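Local atomic coordinates of molybdenum ABC transporter, periplasmic molybdenum-binding protein (PDB entry 4RXL), a protein that binds tungstate in a cleft between two lobes and probably delivers molybdate or tungstate to an ABC importer as its periplasmic solute-binding component. Residues A[12-17]-A[222-227]; A[81-86]-A[194-199]. All blocks are in the same frame, centred on the assembly; numbering follows the deposited sequence.

Contacts 1 and 2 adjoin each other next to the tungstate site, their centres about 11 Å apart, and both lead to the bound tungstate. In contact 1, S13 grips the anion directly; in contact 2, Y197 stands behind that serine, its OH 2.7 Å from S13 OG in a probable hydrogen bond, the nearest atoms of its side chain and the tungstate being about 5 Å apart. The two also share apolar packing: M14 CE touches Y197 CD2 at 3.7 Å and A82 CB at 3.9 Å, while L224 CD1 meets L81 CG at 4.0 Å. Y197 is thus a second-shell partner of S13, with N84 behind it, and residues 222-227 pack against the start of helix 15-28.

Contact 1. Residues A[12-17]-A[222-227]; sequences SSMTNA and QILQRF. With WO4 (tungstate(VI)ion), chain B.
The ring of F227 lies with one face against the backbone of helix 15-28: A17 CA sits 4.1 Å from the ring centroid, only 9° off the normal, a CH-pi contact almost exactly over the centre. In the ring plane, at its edge, is the carbonyl oxygen of I223, in the last turn of helix 218-226, which F227 directly follows. N16 approaches obliquely, its CB 3.7 Å from F227 CE2, while its amide turns from the ring and OD1 is hydrogen-bonded to R154. F227 CG is anti to the carbonyl carbon, which brings the ring toward helix 15-28. Beside it, L224 reaches across with one branch: CD2 meets A17 CB at 3.9 Å and, at the same separation, M14 CE. The methionine and leucine chains cross at about a right angle, M14 bending at chi2 (-80°) to bring its methyl there. No hydrogen bond joins the two segments; F229 extends the apolar cluster through M14, A17 and L224. In this ModA-family protein of the periplasmic binding protein fold, the other end of residues 12-17 belongs to the anion site, at the turn between strand 6-11 and helix 15-28. Here S13 holds tungstate O4 twice, by its backbone N at 2.8 Å and by OG at a very short 2.5 Å. Its OG takes the crowded position between backbone N and carbonyl carbon (chi1 55°), placing hydroxyl and N-H on the same oxygen. S40, Y171, A126 and V153 supply further hydrogen bonds to the anion. Where the 3-10 turn 12-14 passes into helix 15-28, S12 O accepts twice from T15: OG1 at 2.7 Å, in the carbonyl plane on a lone pair, and N at 3.1 Å.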
# COMPACT_ATOMS: atom_id res chain seq x y z
N SER A 12 4.99 -1.69 1.43
CA SER A 12 5.17 -2.66 0.39
C SER A 12 4.57 -2.27 -0.95
O SER A 12 5.13 -2.60 -1.98
CB SER A 12 4.61 -4.00 0.81
OG SER A 12 5.32 -4.48 1.96
N SER A 13 3.43 -1.57 -0.97
CA SER A 13 2.83 -1.20 -2.25
C SER A 13 3.72 -0.21 -3.02
O SER A 13 3.49 0.03 -4.20
CB SER A 13 1.41 -0.59 -2.06
OG SER A 13 1.43 0.51 -1.17
N MET A 14 4.67 0.42 -2.33
CA MET A 14 5.64 1.34 -2.96
C MET A 14 6.91 0.68 -3.54
O MET A 14 7.77 1.37 -4.13
CB MET A 14 6.01 2.45 -1.96
CG MET A 14 5.03 3.63 -2.00
SD MET A 14 5.34 4.81 -3.40
CE MET A 14 3.93 5.93 -3.25
N THR A 15 6.98 -0.65 -3.45
CA THR A 15 8.20 -1.38 -3.76
C THR A 15 8.74 -0.99 -5.14
O THR A 15 9.88 -0.55 -5.27
CB THR A 15 7.99 -2.89 -3.71
OG1 THR A 15 7.70 -3.26 -2.36
CG2 THR A 15 9.21 -3.64 -4.18
N ASN A 16 7.91 -1.15 -6.16
CA ASN A 16 8.39 -0.98 -7.51
C ASN A 16 8.67 0.45 -7.86
O ASN A 16 9.69 0.74 -8.45
CB ASN A 16 7.47 -1.63 -8.54
CG ASN A 16 7.31 -3.10 -8.27
OD1 ASN A 16 6.54 -3.49 -7.41
ND2 ASN A 16 8.07 -3.90 -8.96
N ALA A 17 7.80 1.35 -7.43
CA ALA A 17 7.96 2.76 -7.71
C ALA A 17 9.19 3.32 -7.03
O ALA A 17 9.92 4.08 -7.66
CB ALA A 17 6.71 3.54 -7.27
N GLN A 222 6.15 11.88 -12.40
CA GLN A 222 5.89 11.20 -13.68
C GLN A 222 6.15 9.70 -13.53
O GLN A 222 5.38 8.89 -14.01
CB GLN A 222 6.69 11.81 -14.84
CG GLN A 222 6.07 13.08 -15.39
CD GLN A 222 6.90 13.70 -16.51
OE1 GLN A 222 8.13 13.54 -16.55
NE2 GLN A 222 6.24 14.41 -17.42
N ILE A 223 7.21 9.34 -12.80
CA ILE A 223 7.47 7.92 -12.54
C ILE A 223 6.35 7.30 -11.72
O ILE A 223 5.86 6.23 -12.08
CB ILE A 223 8.86 7.74 -11.90
CG1 ILE A 223 9.92 7.98 -12.94
CG2 ILE A 223 8.97 6.35 -11.28
CD1 ILE A 223 11.29 8.32 -12.39
N LEU A 224 5.93 7.95 -10.63
CA LEU A 224 4.82 7.45 -9.83
C LEU A 224 3.58 7.30 -10.71
O LEU A 224 2.89 6.30 -10.61
CB LEU A 224 4.51 8.38 -8.66
CG LEU A 224 5.55 8.34 -7.53
CD1 LEU A 224 5.52 9.59 -6.66
CD2 LEU A 224 5.34 7.10 -6.70
N GLN A 225 3.27 8.27 -11.55
CA GLN A 225 2.10 8.13 -12.47
C GLN A 225 2.23 6.90 -13.38
O GLN A 225 1.24 6.20 -13.63
CB GLN A 225 1.86 9.39 -13.32
CG GLN A 225 1.71 10.73 -12.59
CD GLN A 225 0.85 10.69 -11.34
OE1 GLN A 225 -0.30 10.23 -11.37
NE2 GLN A 225 1.39 11.20 -10.22
N ARG A 226 3.43 6.61 -13.85
CA ARG A 226 3.62 5.48 -14.77
C ARG A 226 3.42 4.13 -14.11
O ARG A 226 3.04 3.15 -14.76
CB ARG A 226 4.97 5.56 -15.46
CG ARG A 226 4.99 6.70 -16.45
CD ARG A 226 6.05 6.52 -17.50
NE ARG A 226 7.37 6.83 -16.98
CZ ARG A 226 7.98 8.01 -17.13
NH1 ARG A 226 9.21 8.17 -16.65
NH2 ARG A 226 7.38 9.04 -17.72
N PHE A 227 3.68 4.08 -12.80
CA PHE A 227 3.42 2.88 -11.99
C PHE A 227 1.97 2.82 -11.52
O PHE A 227 1.58 1.92 -10.80
CB PHE A 227 4.41 2.81 -10.83
CG PHE A 227 5.79 2.32 -11.23
CD1 PHE A 227 6.74 3.18 -11.73
CD2 PHE A 227 6.11 0.97 -11.15
CE1 PHE A 227 7.98 2.73 -12.16
CE2 PHE A 227 7.37 0.53 -11.52
CZ PHE A 227 8.30 1.39 -12.04
W WO4 B . 0.86 -1.64 2.69
O1 WO4 B . 1.31 -3.60 2.75
O2 WO4 B . -1.13 -1.19 2.79
O3 WO4 B . 1.81 -0.69 4.26
O4 WO4 B . 1.53 -0.83 0.91

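Contact 2. Residues A[81-86]-A[194-199]; sequences LAANSL and PIRYPL
Residues 81-86 and 194-199 pair as antiparallel neighbours, their short strand axes 4.7 Å apart at closest approach. L81 N donates to Y197 O at 2.8 Å, nearly straight (166°), and Y197 N returns a bond to A82 O at 2.9 Å. At the other end I195 O accepts two donors, both above its carbonyl plane: N84 N at 3.2 Å and R196 NH2 at 2.8 Å. The second folds the arginine back over its own strand, through a bend at chi2 (-74°), so that NH2 also meets A83 CB. On the face of A82, N84, I195 and Y197, the tyrosine ring presents its edge to A82 O and N84 CB, and N84 ND2 donates to Y197 OH at 3.0 Å with the hydroxyl in the amide plane. I195 CG2 packs on N84 CB at 3.6 Å, and its CD1 lies along S85 and L86. A water receives from I195 N and donates to N84 O. T173 OG1 holds the same ND2, and N84 OD1 receives S85 N. Y197 OH is hydrogen-bonded in turn to S13, while F229 stacks edge-to-face with the tyrosine ring. This pairing belongs to the mixed sheet of the periplasmic binding protein fold, where Y197 lies behind S13 of the tungstate site.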
# COMPACT_ATOMS: atom_id res chain seq x y z
N LEU A 81 2.74 12.31 -0.89
CA LEU A 81 3.46 11.95 -2.09
C LEU A 81 2.55 11.48 -3.25
O LEU A 81 2.82 11.74 -4.42
CB LEU A 81 4.43 10.85 -1.71
CG LEU A 81 5.45 10.42 -2.73
CD1 LEU A 81 6.28 11.62 -3.15
CD2 LEU A 81 6.30 9.35 -2.11
N ALA A 82 1.50 10.74 -2.93
CA ALA A 82 0.75 10.02 -3.95
C ALA A 82 -0.57 9.53 -3.37
O ALA A 82 -0.77 9.52 -2.15
CB ALA A 82 1.58 8.82 -4.39
N ALA A 83 -1.46 9.08 -4.25
CA ALA A 83 -2.70 8.45 -3.85
C ALA A 83 -2.89 7.14 -4.59
O ALA A 83 -2.14 6.81 -5.51
CB ALA A 83 -3.88 9.38 -4.11
N ASN A 84 -3.89 6.37 -4.17
CA ASN A 84 -4.14 5.08 -4.79
C ASN A 84 -5.63 4.81 -4.74
O ASN A 84 -6.40 5.61 -4.21
CB ASN A 84 -3.34 3.97 -4.08
CG ASN A 84 -2.79 2.91 -5.03
OD1 ASN A 84 -3.38 2.60 -6.08
ND2 ASN A 84 -1.69 2.28 -4.62
N SER A 85 -6.04 3.69 -5.34
CA SER A 85 -7.38 3.18 -5.19
C SER A 85 -7.28 1.72 -4.81
O SER A 85 -6.21 1.09 -4.89
CB SER A 85 -8.20 3.40 -6.44
OG SER A 85 -7.71 2.64 -7.50
N LEU A 86 -8.41 1.16 -4.40
CA LEU A 86 -8.50 -0.21 -3.88
C LEU A 86 -9.33 -1.08 -4.84
O LEU A 86 -10.37 -0.64 -5.35
CB LEU A 86 -9.18 -0.18 -2.51
CG LEU A 86 -8.93 -1.33 -1.54
CD1 LEU A 86 -7.54 -1.23 -0.96
CD2 LEU A 86 -9.96 -1.28 -0.43
N PRO A 194 -9.88 7.92 1.78
CA PRO A 194 -8.99 8.15 0.65
C PRO A 194 -7.57 7.64 0.93
O PRO A 194 -6.99 7.94 1.97
CB PRO A 194 -9.02 9.67 0.47
CG PRO A 194 -10.31 10.11 1.08
CD PRO A 194 -10.60 9.15 2.18
N ILE A 195 -7.03 6.86 0.01
CA ILE A 195 -5.70 6.28 0.15
C ILE A 195 -4.63 7.29 -0.24
O ILE A 195 -4.62 7.79 -1.36
CB ILE A 195 -5.55 5.05 -0.71
CG1 ILE A 195 -6.62 4.04 -0.32
CG2 ILE A 195 -4.14 4.46 -0.59
CD1 ILE A 195 -6.91 3.01 -1.40
N ARG A 196 -3.79 7.65 0.73
CA ARG A 196 -2.80 8.69 0.57
C ARG A 196 -1.52 8.21 1.22
O ARG A 196 -1.55 7.56 2.27
CB ARG A 196 -3.24 9.97 1.26
CG ARG A 196 -4.55 10.54 0.74
CD ARG A 196 -4.40 11.19 -0.63
NE ARG A 196 -5.67 11.76 -1.10
CZ ARG A 196 -6.63 11.09 -1.76
NH1 ARG A 196 -7.73 11.75 -2.11
NH2 ARG A 196 -6.52 9.78 -2.09
N TYR A 197 -0.39 8.49 0.56
CA TYR A 197 0.94 8.10 0.99
C TYR A 197 1.76 9.27 1.48
O TYR A 197 2.29 10.02 0.67
CB TYR A 197 1.73 7.48 -0.19
CG TYR A 197 1.22 6.16 -0.65
CD1 TYR A 197 0.11 6.08 -1.43
CD2 TYR A 197 1.89 4.95 -0.34
CE1 TYR A 197 -0.39 4.85 -1.85
CE2 TYR A 197 1.42 3.73 -0.79
CZ TYR A 197 0.29 3.69 -1.57
OH TYR A 197 -0.22 2.48 -2.01
N PRO A 198 1.87 9.46 2.78
CA PRO A 198 2.79 10.47 3.25
C PRO A 198 4.25 10.05 3.17
O PRO A 198 4.59 8.88 3.33
CB PRO A 198 2.40 10.66 4.72
CG PRO A 198 1.77 9.38 5.10
CD PRO A 198 1.12 8.81 3.87
N LEU A 199 5.12 11.04 3.01
CA LEU A 199 6.55 10.87 3.05
C LEU A 199 7.01 11.66 4.26
O LEU A 199 6.80 12.88 4.33
CB LEU A 199 7.16 11.42 1.78
CG LEU A 199 8.66 11.72 1.74
CD1 LEU A 199 9.47 10.43 1.83
CD2 LEU A 199 8.99 12.49 0.47
O HOH W 1 -8.46 6.12 -2.43